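Local coordinates for protein glucoamylase (Thermoanaerobacterium thermosaccharolyticum, PDB 1LF6) that hydrolyses terminal alpha-1,4-linked glucose residues one after another from the non-reducing ends of glucan chains, probably releasing beta-D-glucose, at residues 99-107 with 273-284. Numbering follows the deposited sequence.
Sequences KFTDKSLGY and KNNYIDEWTKYC
Phe-100 lies with its ring between Lys-273, on helix 269-284, which comes after the strands of the N-terminal beta-sandwich, and the backbone of its own loop, which joins strands 93-99 and 107-113. From CB the Lys-273 chain runs out with CG anti to the backbone N (chi1 -175°), and CG meets Phe-100 CE1 at 3.9 Å; beyond CD the extended chain carries CE over the ring centre, 3.7 Å from the Phe-100 centroid, a CH-pi contact. NZ remains above the same face as a cation-pi partner and forms a salt bridge with Asp-123. The opposite face of the ring rests on the peptide between Gly-106 and Tyr-107. At Gly-106 even a methyl group would run into Phe-100 CD1, which probably accounts for the glycine here. Ile-277 brings CD1 against Phe-100 CD1 at 3.6 Å, while its other branch, CG2, meets the CB and OG of Ser-104. Replacing Phe-100 by an alanine is likely to open a gap beside Ile-277 CD1 and leave the Lys-273 ammonium without its aromatic partner, although Asp-123 would remain.

The buried Tyr-276 donates its hydroxyl proton to Leu-105 O at 2.8 Å, from 58° out of the carbonyl plane. Leu-105 CD1 sits over the six-membered ring of Trp-280, whose NE1 is engaged by Thr-42 O. Farther along the helix, Cys-284 SG packs on Lys-103 CB at 3.6 Å.

A water links Thr-101 OG1 to Thr-281 OG1, the latter donating in turn to Ile-277 O. Thr-101 OG1 also accepts from Lys-103 N in an ST turn and shares a hydrogen bond with Ser-104 OG, so small hydroxyl residues suit this turn. Apolar and aromatic surfaces thus make up most of the contact, while one direct hydrogen bond and one water bridge probably fix how the hairpin loop sits on the helix.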
loop_
_atom_site.group_PDB
_atom_site.type_symbol
_atom_site.label_atom_id
_atom_site.label_comp_id
_atom_site.label_asym_id
_atom_site.label_seq_id
_atom_site.Cartn_x
_atom_site.Cartn_y
_atom_site.Cartn_z
ATOM N N LYS A 99 -3.736 -17.783 -3.404
ATOM C CA LYS A 99 -4.923 -17.174 -4.010
ATOM C C LYS A 99 -5.774 -18.242 -4.687
ATOM O O LYS A 99 -5.278 -19.321 -5.005
ATOM C CB LYS A 99 -4.520 -16.104 -5.038
ATOM C CG LYS A 99 -3.598 -15.013 -4.484
ATOM C CD LYS A 99 -3.661 -13.723 -5.295
ATOM C CE LYS A 99 -3.274 -13.919 -6.756
ATOM N NZ LYS A 99 -1.884 -14.443 -6.910
ATOM N N PHE A 100 -7.054 -17.939 -4.898
ATOM C CA PHE A 100 -7.966 -18.876 -5.553
ATOM C C PHE A 100 -7.359 -19.245 -6.905
ATOM O O PHE A 100 -7.304 -20.416 -7.275
ATOM C CB PHE A 100 -9.344 -18.227 -5.748
ATOM C CG PHE A 100 -10.081 -17.954 -4.458
ATOM C CD1 PHE A 100 -11.149 -17.063 -4.433
ATOM C CD2 PHE A 100 -9.714 -18.592 -3.271
ATOM C CE1 PHE A 100 -11.838 -16.806 -3.255
ATOM C CE2 PHE A 100 -10.401 -18.339 -2.086
ATOM C CZ PHE A 100 -11.464 -17.444 -2.080
ATOM N N THR A 101 -6.908 -18.231 -7.638
ATOM C CA THR A 101 -6.267 -18.418 -8.936
ATOM C C THR A 101 -5.234 -17.306 -9.099
ATOM O O THR A 101 -5.179 -16.378 -8.289
ATOM C CB THR A 101 -7.261 -18.305 -10.111
ATOM O OG1 THR A 101 -7.707 -16.950 -10.230
ATOM C CG2 THR A 101 -8.463 -19.219 -9.895
ATOM N N ASP A 102 -4.420 -17.406 -10.144
ATOM C CA ASP A 102 -3.398 -16.406 -10.429
ATOM C C ASP A 102 -3.988 -15.125 -11.013
ATOM O O ASP A 102 -3.272 -14.149 -11.244
ATOM C CB ASP A 102 -2.366 -16.967 -11.409
ATOM C CG ASP A 102 -1.308 -17.804 -10.725
ATOM O OD1 ASP A 102 -0.408 -18.317 -11.429
ATOM O OD2 ASP A 102 -1.369 -17.948 -9.484
ATOM N N LYS A 103 -5.293 -15.121 -11.254
ATOM C CA LYS A 103 -5.931 -13.941 -11.825
ATOM C C LYS A 103 -7.127 -13.469 -11.009
ATOM O O LYS A 103 -8.119 -12.992 -11.560
ATOM C CB LYS A 103 -6.344 -14.217 -13.279
ATOM C CG LYS A 103 -5.152 -14.492 -14.203
ATOM C CD LYS A 103 -5.571 -14.844 -15.626
ATOM C CE LYS A 103 -4.357 -15.060 -16.529
ATOM N NZ LYS A 103 -4.739 -15.458 -17.924
ATOM N N SER A 104 -7.026 -13.615 -9.690
ATOM C CA SER A 104 -8.080 -13.183 -8.774
ATOM C C SER A 104 -7.511 -12.889 -7.385
ATOM O O SER A 104 -6.635 -13.605 -6.891
ATOM C CB SER A 104 -9.192 -14.245 -8.673
ATOM O OG SER A 104 -8.697 -15.502 -8.243
ATOM N N LEU A 105 -8.005 -11.823 -6.764
ATOM C CA LEU A 105 -7.541 -11.448 -5.432
ATOM C C LEU A 105 -8.408 -12.089 -4.352
ATOM O O LEU A 105 -8.876 -11.424 -3.425
ATOM C CB LEU A 105 -7.522 -9.922 -5.277
ATOM C CG LEU A 105 -6.446 -9.182 -6.082
ATOM C CD1 LEU A 105 -6.487 -7.695 -5.763
ATOM C CD2 LEU A 105 -5.076 -9.745 -5.747
ATOM N N GLY A 106 -8.627 -13.391 -4.505
ATOM C CA GLY A 106 -9.401 -14.154 -3.545
ATOM C C GLY A 106 -8.369 -15.001 -2.832
ATOM O O GLY A 106 -7.431 -15.482 -3.461
ATOM N N TYR A 107 -8.528 -15.205 -1.531
ATOM C CA TYR A 107 -7.531 -15.967 -0.794
ATOM C C TYR A 107 -8.015 -17.140 0.042
ATOM O O TYR A 107 -9.138 -17.161 0.556
ATOM C CB TYR A 107 -6.748 -15.032 0.133
ATOM C CG TYR A 107 -6.064 -13.883 -0.567
ATOM C CD1 TYR A 107 -4.708 -13.940 -0.885
ATOM C CD2 TYR A 107 -6.768 -12.727 -0.889
ATOM C CE1 TYR A 107 -4.070 -12.868 -1.502
ATOM C CE2 TYR A 107 -6.144 -11.650 -1.506
ATOM C CZ TYR A 107 -4.795 -11.727 -1.809
ATOM O OH TYR A 107 -4.179 -10.660 -2.425
ATOM N N LYS A 273 -18.484 -16.619 -4.954
ATOM C CA LYS A 273 -17.058 -16.833 -5.105
ATOM C C LYS A 273 -16.645 -16.828 -6.576
ATOM O O LYS A 273 -15.698 -16.140 -6.961
ATOM C CB LYS A 273 -16.666 -18.153 -4.447
ATOM C CG LYS A 273 -15.177 -18.425 -4.438
ATOM C CD LYS A 273 -14.872 -19.700 -3.682
ATOM C CE LYS A 273 -13.439 -20.134 -3.902
ATOM N NZ LYS A 273 -13.187 -21.466 -3.292
ATOM N N ASN A 274 -17.359 -17.588 -7.400
ATOM C CA ASN A 274 -17.042 -17.638 -8.816
ATOM C C ASN A 274 -17.209 -16.272 -9.483
ATOM O O ASN A 274 -16.420 -15.901 -10.353
ATOM C CB ASN A 274 -17.914 -18.684 -9.528
ATOM C CG ASN A 274 -17.608 -20.109 -9.078
ATOM O OD1 ASN A 274 -16.455 -20.459 -8.825
ATOM N ND2 ASN A 274 -18.642 -20.938 -8.990
ATOM N N ASN A 275 -18.233 -15.525 -9.079
ATOM C CA ASN A 275 -18.472 -14.199 -9.649
ATOM C C ASN A 275 -17.325 -13.260 -9.285
ATOM O O ASN A 275 -16.922 -12.410 -10.082
ATOM C CB ASN A 275 -19.791 -13.613 -9.127
ATOM C CG ASN A 275 -21.016 -14.331 -9.678
ATOM O OD1 ASN A 275 -22.143 -14.058 -9.267
ATOM N ND2 ASN A 275 -20.799 -15.247 -10.615
ATOM N N TYR A 276 -16.811 -13.411 -8.069
ATOM C CA TYR A 276 -15.709 -12.578 -7.604
ATOM C C TYR A 276 -14.490 -12.867 -8.467
ATOM O O TYR A 276 -13.855 -11.951 -8.998
ATOM C CB TYR A 276 -15.399 -12.884 -6.134
ATOM C CG TYR A 276 -14.274 -12.058 -5.540
ATOM C CD1 TYR A 276 -14.512 -10.798 -4.992
ATOM C CD2 TYR A 276 -12.967 -12.545 -5.520
ATOM C CE1 TYR A 276 -13.471 -10.040 -4.433
ATOM C CE2 TYR A 276 -11.922 -11.800 -4.968
ATOM C CZ TYR A 276 -12.181 -10.552 -4.426
ATOM O OH TYR A 276 -11.147 -9.825 -3.877
ATOM N N ILE A 277 -14.188 -14.154 -8.621
ATOM C CA ILE A 277 -13.047 -14.599 -9.415
ATOM C C ILE A 277 -13.160 -14.209 -10.889
ATOM O O ILE A 277 -12.200 -13.705 -11.473
ATOM C CB ILE A 277 -12.872 -16.135 -9.311
ATOM C CG1 ILE A 277 -12.563 -16.521 -7.865
ATOM C CG2 ILE A 277 -11.759 -16.607 -10.238
ATOM C CD1 ILE A 277 -12.570 -18.023 -7.610
ATOM N N ASP A 278 -14.329 -14.438 -11.485
ATOM C CA ASP A 278 -14.541 -14.113 -12.896
ATOM C C ASP A 278 -14.306 -12.637 -13.195
ATOM O O ASP A 278 -13.711 -12.291 -14.215
ATOM C CB ASP A 278 -15.963 -14.483 -13.345
ATOM C CG ASP A 278 -16.223 -15.975 -13.310
ATOM O OD1 ASP A 278 -15.295 -16.754 -13.621
ATOM O OD2 ASP A 278 -17.365 -16.373 -12.987
ATOM N N GLU A 279 -14.785 -11.768 -12.311
ATOM C CA GLU A 279 -14.622 -10.333 -12.505
ATOM C C GLU A 279 -13.147 -9.954 -12.560
ATOM O O GLU A 279 -12.730 -9.156 -13.405
ATOM C CB GLU A 279 -15.317 -9.561 -11.381
ATOM C CG GLU A 279 -16.204 -8.434 -11.882
ATOM C CD GLU A 279 -16.920 -7.691 -10.765
ATOM O OE1 GLU A 279 -17.762 -6.820 -11.078
ATOM O OE2 GLU A 279 -16.647 -7.971 -9.578
ATOM N N TRP A 280 -12.363 -10.531 -11.654
ATOM C CA TRP A 280 -10.932 -10.267 -11.599
ATOM C C TRP A 280 -10.194 -10.902 -12.774
ATOM O O TRP A 280 -9.243 -10.327 -13.300
ATOM C CB TRP A 280 -10.352 -10.789 -10.280
ATOM C CG TRP A 280 -10.385 -9.773 -9.187
ATOM C CD1 TRP A 280 -11.030 -9.873 -7.987
ATOM C CD2 TRP A 280 -9.766 -8.482 -9.204
ATOM N NE1 TRP A 280 -10.856 -8.722 -7.257
ATOM C CE2 TRP A 280 -10.082 -7.850 -7.981
ATOM C CE3 TRP A 280 -8.975 -7.795 -10.137
ATOM C CZ2 TRP A 280 -9.634 -6.563 -7.664
ATOM C CZ3 TRP A 280 -8.530 -6.518 -9.826
ATOM C CH2 TRP A 280 -8.861 -5.914 -8.597
ATOM N N THR A 281 -10.631 -12.092 -13.172
ATOM C CA THR A 281 -10.013 -12.803 -14.282
ATOM C C THR A 281 -10.239 -12.015 -15.564
ATOM O O THR A 281 -9.340 -11.880 -16.394
ATOM C CB THR A 281 -10.610 -14.217 -14.428
ATOM O OG1 THR A 281 -10.464 -14.919 -13.189
ATOM C CG2 THR A 281 -9.889 -14.997 -15.515
ATOM N N LYS A 282 -11.446 -11.482 -15.709
ATOM C CA LYS A 282 -11.808 -10.685 -16.873
ATOM C C LYS A 282 -10.834 -9.519 -17.030
ATOM O O LYS A 282 -10.388 -9.198 -18.137
ATOM C CB LYS A 282 -13.226 -10.141 -16.699
ATOM C CG LYS A 282 -13.677 -9.217 -17.811
ATOM C CD LYS A 282 -15.032 -8.617 -17.493
ATOM C CE LYS A 282 -15.516 -7.731 -18.623
ATOM N NZ LYS A 282 -16.875 -7.192 -18.333
ATOM N N TYR A 283 -10.512 -8.878 -15.913
ATOM C CA TYR A 283 -9.586 -7.757 -15.940
ATOM C C TYR A 283 -8.183 -8.194 -16.332
ATOM O O TYR A 283 -7.552 -7.558 -17.169
ATOM C CB TYR A 283 -9.533 -7.056 -14.582
ATOM C CG TYR A 283 -8.427 -6.029 -14.516
ATOM C CD1 TYR A 283 -7.293 -6.239 -13.727
ATOM C CD2 TYR A 283 -8.494 -4.861 -15.275
ATOM C CE1 TYR A 283 -6.251 -5.304 -13.699
ATOM C CE2 TYR A 283 -7.462 -3.923 -15.257
ATOM C CZ TYR A 283 -6.346 -4.149 -14.466
ATOM O OH TYR A 283 -5.337 -3.215 -14.433
ATOM N N CYS A 284 -7.696 -9.277 -15.733
ATOM C CA CYS A 284 -6.355 -9.761 -16.045
ATOM C C CYS A 284 -6.202 -10.086 -17.521
ATOM O O CYS A 284 -5.171 -9.786 -18.127
ATOM C CB CYS A 284 -6.017 -11.005 -15.221
ATOM S SG CYS A 284 -5.752 -10.687 -13.468
HETATM O O HOH W 1 -8.927 -16.966 -12.617
#